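PDB 5KU5: sensor histidine kinase CusS from Escherichia coli, which senses periplasmic copper and silver ions and, as a membrane-bound histidine kinase, activates the response regulator CusR by phosphorylation. Local coordinates for residues A[134-137]-A[138-142]; A[60-63]-A[64-67]; A[119-123]-A[124-128]; A[15-18]-A[19-23]. All blocks are in the same frame, centred on the assembly; numbering follows the deposited sequence.

Contact 1 of 4, residues A[134-137]-A[138-142]; sequences LSID and FHLHY. With AG (silver ion), chain F.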
loop_
_atom_site.group_PDB
_atom_site.type_symbol
_atom_site.label_atom_id
_atom_site.label_comp_id
_atom_site.label_asym_id
_atom_site.label_seq_id
_atom_site.Cartn_x
_atom_site.Cartn_y
_atom_site.Cartn_z
ATOM N N LEU A 134 -0.407 -7.793 8.280
ATOM C CA LEU A 134 -0.239 -6.345 8.086
ATOM C C LEU A 134 0.037 -5.670 9.427
ATOM O O LEU A 134 -0.638 -5.954 10.416
ATOM C CB LEU A 134 -1.503 -5.738 7.460
ATOM C CG LEU A 134 -1.553 -4.213 7.273
ATOM C CD1 LEU A 134 -0.511 -3.767 6.262
ATOM C CD2 LEU A 134 -2.938 -3.763 6.837
ATOM N N SER A 135 1.014 -4.762 9.447
ATOM C CA SER A 135 1.401 -4.061 10.673
ATOM C C SER A 135 0.296 -3.141 11.188
ATOM O O SER A 135 -0.259 -2.348 10.427
ATOM C CB SER A 135 2.670 -3.234 10.456
ATOM O OG SER A 135 2.939 -2.425 11.591
ATOM N N ILE A 136 0.003 -3.247 12.482
ATOM C CA ILE A 136 -1.001 -2.402 13.139
ATOM C C ILE A 136 -0.405 -1.538 14.254
ATOM O O ILE A 136 -1.144 -0.959 15.048
ATOM C CB ILE A 136 -2.186 -3.248 13.677
ATOM C CG1 ILE A 136 -1.770 -4.161 14.839
ATOM C CG2 ILE A 136 -2.778 -4.081 12.553
ATOM C CD1 ILE A 136 -2.932 -4.859 15.517
ATOM N N ASP A 137 0.920 -1.427 14.304
ATOM C CA ASP A 137 1.591 -0.719 15.402
ATOM C C ASP A 137 1.213 0.756 15.457
ATOM O O ASP A 137 1.017 1.302 16.542
ATOM C CB ASP A 137 3.110 -0.858 15.304
ATOM C CG ASP A 137 3.568 -2.292 15.440
ATOM O OD1 ASP A 137 3.352 -3.077 14.494
ATOM O OD2 ASP A 137 4.150 -2.639 16.486
ATOM N N PHE A 138 1.089 1.387 14.291
ATOM C CA PHE A 138 0.675 2.789 14.222
ATOM C C PHE A 138 -0.746 2.995 14.766
ATOM O O PHE A 138 -1.003 4.015 15.401
ATOM C CB PHE A 138 0.816 3.341 12.793
ATOM C CG PHE A 138 0.871 4.844 12.719
ATOM C CD1 PHE A 138 1.821 5.562 13.448
ATOM C CD2 PHE A 138 -0.011 5.550 11.903
ATOM C CE1 PHE A 138 1.874 6.948 13.380
ATOM C CE2 PHE A 138 0.043 6.934 11.827
ATOM C CZ PHE A 138 0.984 7.635 12.566
ATOM N N HIS A 139 -1.645 2.030 14.546
ATOM C CA HIS A 139 -2.988 2.046 15.172
ATOM C C HIS A 139 -2.889 2.040 16.697
ATOM O O HIS A 139 -3.529 2.849 17.369
ATOM C CB HIS A 139 -3.860 0.846 14.750
ATOM C CG HIS A 139 -4.169 0.786 13.286
ATOM N ND1 HIS A 139 -4.836 1.791 12.630
ATOM C CD2 HIS A 139 -3.937 -0.174 12.360
ATOM C CE1 HIS A 139 -4.991 1.466 11.359
ATOM N NE2 HIS A 139 -4.451 0.278 11.170
ATOM N N LEU A 140 -2.078 1.122 17.224
ATOM C CA LEU A 140 -1.921 0.934 18.666
ATOM C C LEU A 140 -1.200 2.104 19.340
ATOM O O LEU A 140 -1.547 2.472 20.462
ATOM C CB LEU A 140 -1.184 -0.381 18.964
ATOM C CG LEU A 140 -1.831 -1.678 18.458
ATOM C CD1 LEU A 140 -0.950 -2.875 18.784
ATOM C CD2 LEU A 140 -3.230 -1.872 19.029
ATOM N N HIS A 141 -0.204 2.681 18.663
ATOM C CA HIS A 141 0.466 3.892 19.159
ATOM C C HIS A 141 -0.518 5.042 19.363
ATOM O O HIS A 141 -0.427 5.763 20.355
ATOM C CB HIS A 141 1.586 4.349 18.214
ATOM C CG HIS A 141 2.761 3.422 18.170
ATOM N ND1 HIS A 141 3.519 3.238 17.033
ATOM C CD2 HIS A 141 3.301 2.617 19.117
ATOM C CE1 HIS A 141 4.481 2.368 17.283
ATOM N NE2 HIS A 141 4.369 1.973 18.539
ATOM N N TYR A 142 -1.453 5.205 18.427
ATOM C CA TYR A 142 -2.488 6.238 18.534
ATOM C C TYR A 142 -3.417 6.005 19.726
ATOM O O TYR A 142 -3.665 6.931 20.501
ATOM C CB TYR A 142 -3.297 6.338 17.235
ATOM C CG TYR A 142 -4.459 7.314 17.290
ATOM C CD1 TYR A 142 -4.247 8.692 17.198
ATOM C CD2 TYR A 142 -5.773 6.860 17.433
ATOM C CE1 TYR A 142 -5.308 9.587 17.248
ATOM C CE2 TYR A 142 -6.840 7.748 17.486
ATOM C CZ TYR A 142 -6.603 9.110 17.392
ATOM O OH TYR A 142 -7.658 9.993 17.446
HETATM AG AG AG F . -4.424 4.206 12.870
HETATM O O HOH W 1 -2.408 -0.743 9.562
HETATM O O HOH W 2 1.762 0.072 11.800
HETATM O O HOH W 3 -1.071 0.789 11.709
#
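The imidazole of His139 takes CB of Ile136 at its edge, in the plane of the ring, with His139 CD2 and Ile136 CB 3.8 Å apart, while a water that accepts the backbone N-H of His139 lies over one face. The His141 ring carries the carbonyl O of Asp137 over one face, near its rim. That same oxygen accepts the backbone N-H of His141, N to O 2.8 Å, nearly in line with the carbonyl, and Leu140 N reaches Ile136 O at 3.2 Å. These bonds begin the C-terminal helix of the PDC-type sensor domain: strand 125-135 ends, Ile136 stands at the N-cap, and helix 137-146 follows. CG beside the backbone N (chi1 -63°) places the His139 ring, and chi2 of -60° turns ND1 to a silver ion at 2.5 Å; His5 of the second subunit supplies the other ligand, so the metal bridges the dimer. On the far side Asp10 OD1 steadies the ring through a hydrogen bond to NE2, which also has a weak bond to a water held by Ser135 O. Asp137 OD2 is gripped by Asn110 and the backbone N of Ser109, which ties the first helical turn to the neighbouring loop.

Contact 2 of 4, residues A[60-63]-A[64-67]; sequences TVYH and SPGA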
loop_
_atom_site.group_PDB
_atom_site.type_symbol
_atom_site.label_atom_id
_atom_site.label_comp_id
_atom_site.label_asym_id
_atom_site.label_seq_id
_atom_site.Cartn_x
_atom_site.Cartn_y
_atom_site.Cartn_z
ATOM N N THR A 60 5.853 -24.801 5.975
ATOM C CA THR A 60 6.202 -23.530 5.341
ATOM C C THR A 60 7.189 -23.725 4.185
ATOM O O THR A 60 8.289 -24.242 4.379
ATOM C CB THR A 60 6.787 -22.540 6.371
ATOM O OG1 THR A 60 5.816 -22.304 7.395
ATOM C CG2 THR A 60 7.162 -21.209 5.717
ATOM N N VAL A 61 6.772 -23.313 2.990
ATOM C CA VAL A 61 7.615 -23.343 1.788
ATOM C C VAL A 61 8.359 -22.017 1.606
ATOM O O VAL A 61 9.492 -22.005 1.123
ATOM C CB VAL A 61 6.775 -23.729 0.537
ATOM C CG1 VAL A 61 7.402 -23.257 -0.777
ATOM C CG2 VAL A 61 6.586 -25.236 0.505
ATOM N N TYR A 62 7.721 -20.907 1.974
ATOM C CA TYR A 62 8.360 -19.594 1.937
ATOM C C TYR A 62 7.790 -18.685 3.025
ATOM O O TYR A 62 6.611 -18.781 3.365
ATOM C CB TYR A 62 8.172 -18.953 0.556
ATOM C CG TYR A 62 8.646 -17.517 0.476
ATOM C CD1 TYR A 62 9.991 -17.214 0.253
ATOM C CD2 TYR A 62 7.753 -16.458 0.647
ATOM C CE1 TYR A 62 10.428 -15.898 0.192
ATOM C CE2 TYR A 62 8.181 -15.139 0.590
ATOM C CZ TYR A 62 9.517 -14.864 0.361
ATOM O OH TYR A 62 9.934 -13.554 0.303
ATOM N N HIS A 63 8.642 -17.818 3.570
ATOM C CA HIS A 63 8.204 -16.713 4.421
ATOM C C HIS A 63 9.117 -15.499 4.232
ATOM O O HIS A 63 10.231 -15.628 3.724
ATOM C CB HIS A 63 8.137 -17.141 5.893
ATOM C CG HIS A 63 9.466 -17.482 6.494
ATOM N ND1 HIS A 63 10.235 -16.559 7.169
ATOM C CD2 HIS A 63 10.155 -18.647 6.532
ATOM C CE1 HIS A 63 11.344 -17.139 7.593
ATOM N NE2 HIS A 63 11.322 -18.405 7.217
ATOM N N SER A 64 8.631 -14.324 4.635
ATOM C CA SER A 64 9.357 -13.062 4.442
ATOM C C SER A 64 10.670 -13.034 5.236
ATOM O O SER A 64 10.731 -13.576 6.339
ATOM C CB SER A 64 8.486 -11.868 4.846
ATOM O OG SER A 64 7.301 -11.816 4.071
ATOM N N PRO A 65 11.720 -12.394 4.679
ATOM C CA PRO A 65 13.058 -12.455 5.269
ATOM C C PRO A 65 13.288 -11.544 6.485
ATOM O O PRO A 65 14.173 -11.829 7.292
ATOM C CB PRO A 65 13.952 -12.012 4.111
ATOM C CG PRO A 65 13.118 -11.009 3.393
ATOM C CD PRO A 65 11.701 -11.516 3.491
ATOM N N GLY A 66 12.514 -10.468 6.614
ATOM C CA GLY A 66 12.712 -9.498 7.696
ATOM C C GLY A 66 12.385 -9.966 9.108
ATOM O O GLY A 66 12.768 -9.305 10.074
ATOM N N ALA A 67 11.673 -11.088 9.236
ATOM C CA ALA A 67 11.243 -11.600 10.538
ATOM C C ALA A 67 11.201 -13.128 10.560
ATOM O O ALA A 67 11.360 -13.770 9.520
ATOM C CB ALA A 67 9.866 -11.043 10.872
#
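Edge strand 60-63 of the antiparallel sheet runs out here into the loop that leads toward strand 78-79, and the side chain of His63 folds over the exit. Its CG sits between the backbone N and the carbonyl carbon (chi1 66°), which carries the ring forward along the chain until ND1 comes 3.1 Å from the carbonyl O of Ser64. The hydrogen bond is weak, bent to 133° at the hydrogen. Ala67 O lies at the edge of the same imidazole, close to its plane, 3.8 Å from His63 ND1. Just upstream, Val61 and Tyr62 both face Leu53 of strand 49-54, a classic beta bulge in this PAS-like sensor sheet. Tyr62 holds CG anti to its own N (chi1 173°) and reaches forward, its OH meeting CD of Pro65 at 4.2 Å as the two side chains pass at a slant. That hydroxyl is buried and has no polar partner in the model; the Tyr62 side chain also packs against Leu39, Glu40 and Val43 of helix 32-44. A backbone hydrogen bond between Ser64 and Ile51 continues the pairing past the strand's end, Ser64 OG also bonds to Ile51 N, and beyond the turn Ala67 rests on Leu50 and Pro94.

Contact 3 of 4, residues A[119-123]-A[124-128]; sequences GPLVD and GKPIY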
loop_
_atom_site.group_PDB
_atom_site.type_symbol
_atom_site.label_atom_id
_atom_site.label_comp_id
_atom_site.label_asym_id
_atom_site.label_seq_id
_atom_site.Cartn_x
_atom_site.Cartn_y
_atom_site.Cartn_z
ATOM N N GLY A 119 -2.920 -20.881 -5.091
ATOM C CA GLY A 119 -2.156 -21.693 -6.041
ATOM C C GLY A 119 -3.018 -22.576 -6.931
ATOM O O GLY A 119 -4.243 -22.584 -6.801
ATOM N N PRO A 120 -2.379 -23.333 -7.844
ATOM C CA PRO A 120 -3.103 -24.230 -8.743
ATOM C C PRO A 120 -3.657 -25.455 -8.015
ATOM O O PRO A 120 -3.166 -25.818 -6.941
ATOM C CB PRO A 120 -2.032 -24.645 -9.751
ATOM C CG PRO A 120 -0.775 -24.624 -8.956
ATOM C CD PRO A 120 -0.918 -23.451 -8.026
ATOM N N LEU A 121 -4.659 -26.089 -8.615
ATOM C CA LEU A 121 -5.394 -27.179 -7.973
ATOM C C LEU A 121 -4.709 -28.533 -8.174
ATOM O O LEU A 121 -4.173 -28.816 -9.247
ATOM C CB LEU A 121 -6.827 -27.239 -8.512
ATOM C CG LEU A 121 -7.640 -25.941 -8.439
ATOM C CD1 LEU A 121 -8.962 -26.100 -9.176
ATOM C CD2 LEU A 121 -7.877 -25.521 -6.994
ATOM N N VAL A 122 -4.713 -29.350 -7.122
ATOM C CA VAL A 122 -4.320 -30.760 -7.196
ATOM C C VAL A 122 -5.389 -31.551 -6.441
ATOM O O VAL A 122 -5.609 -31.312 -5.254
ATOM C CB VAL A 122 -2.916 -31.002 -6.592
ATOM C CG1 VAL A 122 -2.607 -32.496 -6.484
ATOM C CG2 VAL A 122 -1.855 -30.301 -7.434
ATOM N N ASP A 123 -6.045 -32.477 -7.144
ATOM C CA ASP A 123 -7.212 -33.218 -6.633
ATOM C C ASP A 123 -8.346 -32.270 -6.193
ATOM O O ASP A 123 -8.972 -32.472 -5.153
ATOM C CB ASP A 123 -6.810 -34.177 -5.495
ATOM C CG ASP A 123 -5.695 -35.144 -5.894
ATOM O OD1 ASP A 123 -5.671 -35.600 -7.058
ATOM O OD2 ASP A 123 -4.843 -35.459 -5.032
ATOM N N GLY A 124 -8.593 -31.237 -6.998
ATOM C CA GLY A 124 -9.620 -30.231 -6.709
ATOM C C GLY A 124 -9.401 -29.369 -5.472
ATOM O O GLY A 124 -10.365 -28.852 -4.909
ATOM N N LYS A 125 -8.144 -29.208 -5.052
ATOM C CA LYS A 125 -7.794 -28.412 -3.868
ATOM C C LYS A 125 -6.510 -27.607 -4.130
ATOM O O LYS A 125 -5.542 -28.166 -4.654
ATOM C CB LYS A 125 -7.598 -29.325 -2.656
ATOM C CG LYS A 125 -7.453 -28.583 -1.335
ATOM C CD LYS A 125 -7.356 -29.547 -0.167
ATOM C CE LYS A 125 -7.259 -28.805 1.157
ATOM N NZ LYS A 125 -6.957 -29.735 2.281
ATOM N N PRO A 126 -6.489 -26.300 -3.768
ATOM C CA PRO A 126 -5.260 -25.515 -3.965
ATOM C C PRO A 126 -4.070 -26.047 -3.161
ATOM O O PRO A 126 -4.241 -26.468 -2.017
ATOM C CB PRO A 126 -5.655 -24.113 -3.486
ATOM C CG PRO A 126 -7.134 -24.064 -3.644
ATOM C CD PRO A 126 -7.597 -25.446 -3.296
ATOM N N ILE A 127 -2.889 -26.040 -3.776
ATOM C CA ILE A 127 -1.680 -26.607 -3.156
ATOM C C ILE A 127 -1.103 -25.798 -1.986
ATOM O O ILE A 127 -0.365 -26.358 -1.173
ATOM C CB ILE A 127 -0.549 -26.887 -4.186
ATOM C CG1 ILE A 127 -0.074 -25.605 -4.891
ATOM C CG2 ILE A 127 -1.003 -27.931 -5.200
ATOM C CD1 ILE A 127 1.098 -25.822 -5.825
ATOM N N TYR A 128 -1.425 -24.503 -1.899
ATOM C CA TYR A 128 -0.882 -23.640 -0.844
ATOM C C TYR A 128 -1.946 -23.057 0.079
ATOM O O TYR A 128 -3.117 -22.962 -0.282
ATOM C CB TYR A 128 -0.116 -22.460 -1.442
ATOM C CG TYR A 128 1.028 -22.796 -2.373
ATOM C CD1 TYR A 128 2.044 -23.674 -1.987
ATOM C CD2 TYR A 128 1.129 -22.186 -3.627
ATOM C CE1 TYR A 128 3.106 -23.961 -2.839
ATOM C CE2 TYR A 128 2.186 -22.464 -4.482
ATOM C CZ TYR A 128 3.172 -23.348 -4.087
ATOM O OH TYR A 128 4.215 -23.613 -4.945
#
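Ile127 packs against two residues of the opposite arm: its CD1 lies against the ring of Pro120, 3.8 Å from CD, while its CG2 presses on CG2 of Val122 at 3.4 Å, tighter than usual for two methyl groups. Both contacts follow from the branch geometry, with CG1 set between the backbone N and the carbonyl carbon (chi1 62°) and CG2 beside the N, so that one arm is given to each neighbour. The backbone joins in here, Ile127 N bonding to Pro120 O at 3.2 Å. The same CG1 stands over the centre of the Tyr128 ring, 3.7 Å above its plane. Cutting Ile127 back to alanine is likely to open a gap beside Pro120 and Val122 and to remove the CG1 that sits over the Tyr128 ring. Gly119 completes the close-packed end: a side chain there would collide with Tyr128 CD2, and its backbone angles also favour glycine. Behind these residues lies helix 32-44, where Gln32 touches both Ile127 and Tyr128.

Toward the tip the contact becomes looser and more exposed. Leu121 and Pro126 lie side by side, pointing the same way, with CD2 and CD 3.7 Å apart. The backbone is held by Val122 N to Lys125 O at 2.9 Å, almost straight at 175°, whereas the return bond from Lys125 N to Val122 O is weak. The extended Lys125 chain and Asp123 belong to the exposed end, and Asp123 and Gly124 make the reversal with positive phi at both residues, as in a two-residue beta hairpin with a type I' turn, joining strands 111-122 and 125-135.

Contact 4 of 4, residues A[15-18]-A[19-23]; sequences KEIS and ATLER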
loop_
_atom_site.group_PDB
_atom_site.type_symbol
_atom_site.label_atom_id
_atom_site.label_comp_id
_atom_site.label_asym_id
_atom_site.label_seq_id
_atom_site.Cartn_x
_atom_site.Cartn_y
_atom_site.Cartn_z
ATOM N N LYS A 15 -7.290 -7.161 1.636
ATOM C CA LYS A 15 -8.041 -7.627 0.466
ATOM C C LYS A 15 -7.233 -7.441 -0.824
ATOM O O LYS A 15 -7.130 -8.366 -1.629
ATOM C CB LYS A 15 -9.389 -6.905 0.356
ATOM C CG LYS A 15 -10.295 -7.455 -0.739
ATOM C CD LYS A 15 -11.596 -6.681 -0.837
ATOM C CE LYS A 15 -12.405 -7.157 -2.030
ATOM N NZ LYS A 15 -13.697 -6.430 -2.141
ATOM N N GLU A 16 -6.651 -6.255 -1.000
ATOM C CA GLU A 16 -5.858 -5.954 -2.196
ATOM C C GLU A 16 -4.558 -6.754 -2.260
ATOM O O GLU A 16 -4.182 -7.225 -3.335
ATOM C CB GLU A 16 -5.573 -4.457 -2.299
ATOM C CG GLU A 16 -6.826 -3.636 -2.566
ATOM C CD GLU A 16 -6.567 -2.142 -2.625
ATOM O OE1 GLU A 16 -5.389 -1.722 -2.665
ATOM O OE2 GLU A 16 -7.553 -1.378 -2.637
ATOM N N ILE A 17 -3.887 -6.915 -1.118
ATOM C CA ILE A 17 -2.691 -7.767 -1.037
ATOM C C ILE A 17 -3.051 -9.213 -1.364
ATOM O O ILE A 17 -2.327 -9.882 -2.094
ATOM C CB ILE A 17 -2.002 -7.692 0.348
ATOM C CG1 ILE A 17 -1.393 -6.301 0.571
ATOM C CG2 ILE A 17 -0.906 -8.754 0.483
ATOM C CD1 ILE A 17 -1.224 -5.938 2.031
ATOM N N SER A 18 -4.172 -9.683 -0.828
ATOM C CA SER A 18 -4.641 -11.045 -1.089
ATOM C C SER A 18 -4.888 -11.300 -2.579
ATOM O O SER A 18 -4.466 -12.330 -3.105
ATOM C CB SER A 18 -5.910 -11.344 -0.286
ATOM O OG SER A 18 -6.235 -12.716 -0.361
ATOM N N ALA A 19 -5.554 -10.356 -3.246
ATOM C CA ALA A 19 -5.864 -10.479 -4.676
ATOM C C ALA A 19 -4.618 -10.415 -5.555
ATOM O O ALA A 19 -4.539 -11.118 -6.558
ATOM C CB ALA A 19 -6.860 -9.408 -5.106
ATOM N N THR A 20 -3.658 -9.564 -5.188
ATOM C CA THR A 20 -2.396 -9.456 -5.921
ATOM C C THR A 20 -1.588 -10.751 -5.817
ATOM O O THR A 20 -1.185 -11.314 -6.832
ATOM C CB THR A 20 -1.543 -8.272 -5.412
ATOM O OG1 THR A 20 -2.325 -7.073 -5.449
ATOM C CG2 THR A 20 -0.291 -8.076 -6.267
ATOM N N LEU A 21 -1.371 -11.227 -4.595
ATOM C CA LEU A 21 -0.567 -12.434 -4.377
ATOM C C LEU A 21 -1.248 -13.714 -4.883
ATOM O O LEU A 21 -0.563 -14.651 -5.294
ATOM C CB LEU A 21 -0.175 -12.572 -2.903
ATOM C CG LEU A 21 0.682 -11.436 -2.327
ATOM C CD1 LEU A 21 1.098 -11.776 -0.906
ATOM C CD2 LEU A 21 1.908 -11.140 -3.184
ATOM N N GLU A 22 -2.579 -13.741 -4.862
ATOM C CA GLU A 22 -3.351 -14.854 -5.427
ATOM C C GLU A 22 -3.116 -15.003 -6.933
ATOM O O GLU A 22 -2.933 -16.118 -7.417
ATOM C CB GLU A 22 -4.844 -14.668 -5.135
ATOM C CG GLU A 22 -5.752 -15.774 -5.647
ATOM C CD GLU A 22 -7.158 -15.673 -5.086
ATOM O OE1 GLU A 22 -7.693 -14.547 -5.003
ATOM O OE2 GLU A 22 -7.733 -16.722 -4.730
ATOM N N ARG A 23 -3.126 -13.883 -7.657
ATOM C CA ARG A 23 -2.805 -13.865 -9.093
ATOM C C ARG A 23 -1.380 -14.343 -9.360
ATOM O O ARG A 23 -1.152 -15.158 -10.255
ATOM C CB ARG A 23 -2.964 -12.457 -9.675
ATOM C CG ARG A 23 -4.395 -11.968 -9.793
ATOM C CD ARG A 23 -4.444 -10.449 -9.900
ATOM N NE ARG A 23 -5.691 -9.976 -10.511
ATOM C CZ ARG A 23 -5.814 -9.368 -11.699
ATOM N NH1 ARG A 23 -4.761 -9.111 -12.481
ATOM N NH2 ARG A 23 -7.027 -8.998 -12.115
HETATM O O HOH W 4 -7.649 -12.900 -2.603
#
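Ile17 and Leu21 lie side by side on one flank of the helix and point the same way, Ile17 CG2 meeting Leu21 CD1 at 3.9 Å. CG2 of Ile17 is the branch set anti to the backbone N, and Leu21 turns its CG beside its own N (chi1 -61°), which brings CG within 3.4 Å of the carbonyl O of Ile17. The same oxygen takes the Leu21 N-H at 3.0 Å, nearly straight at 172°. This is the i to i+4 ladder of the long N-terminal helix 2-25, and its apolar flank faces the sheet of the sensor domain: Ile17 rests on Val49 and Ile132, Leu21 on Ile51 and Leu130, and both on Tyr46. A serine in place of Leu21 would probably leave Ile17 CG2 without its neighbour and open a gap beside Leu130 and Ile51. Round the helix, one water lies 2.7 Å from Ser18 OG and donates to Glu22 OE1 at 2.9 Å. Thr20 turns OG1 back along the helix to within 2.8 Å of Glu16 O. Glu16 itself packs on Tyr46 of the second subunit and makes a weak hydrogen bond to Ser47 of that subunit.

Contact 1 alone of the four supplies a silver ligand, at the dimer interface; the side chains of Ala67 in contact 2 and Ile17 in contact 4 come about 8 Å and about 12 Å from silver ions other than the one on His139. Contacts 1 and 3 occupy the two ends of strand 125-135, on opposite sides of the chain's centre with centres 34 Å apart, so the hairpin tip is remote from the metal-bearing helix. Contact 4 lies between them on helix 2-25, its nearest atoms about 5 Å from each, packed on that strand. Contact 2 lies on the outermost strand 60-63, two strands from 125-135, its centre 21 Å from that of contact 3.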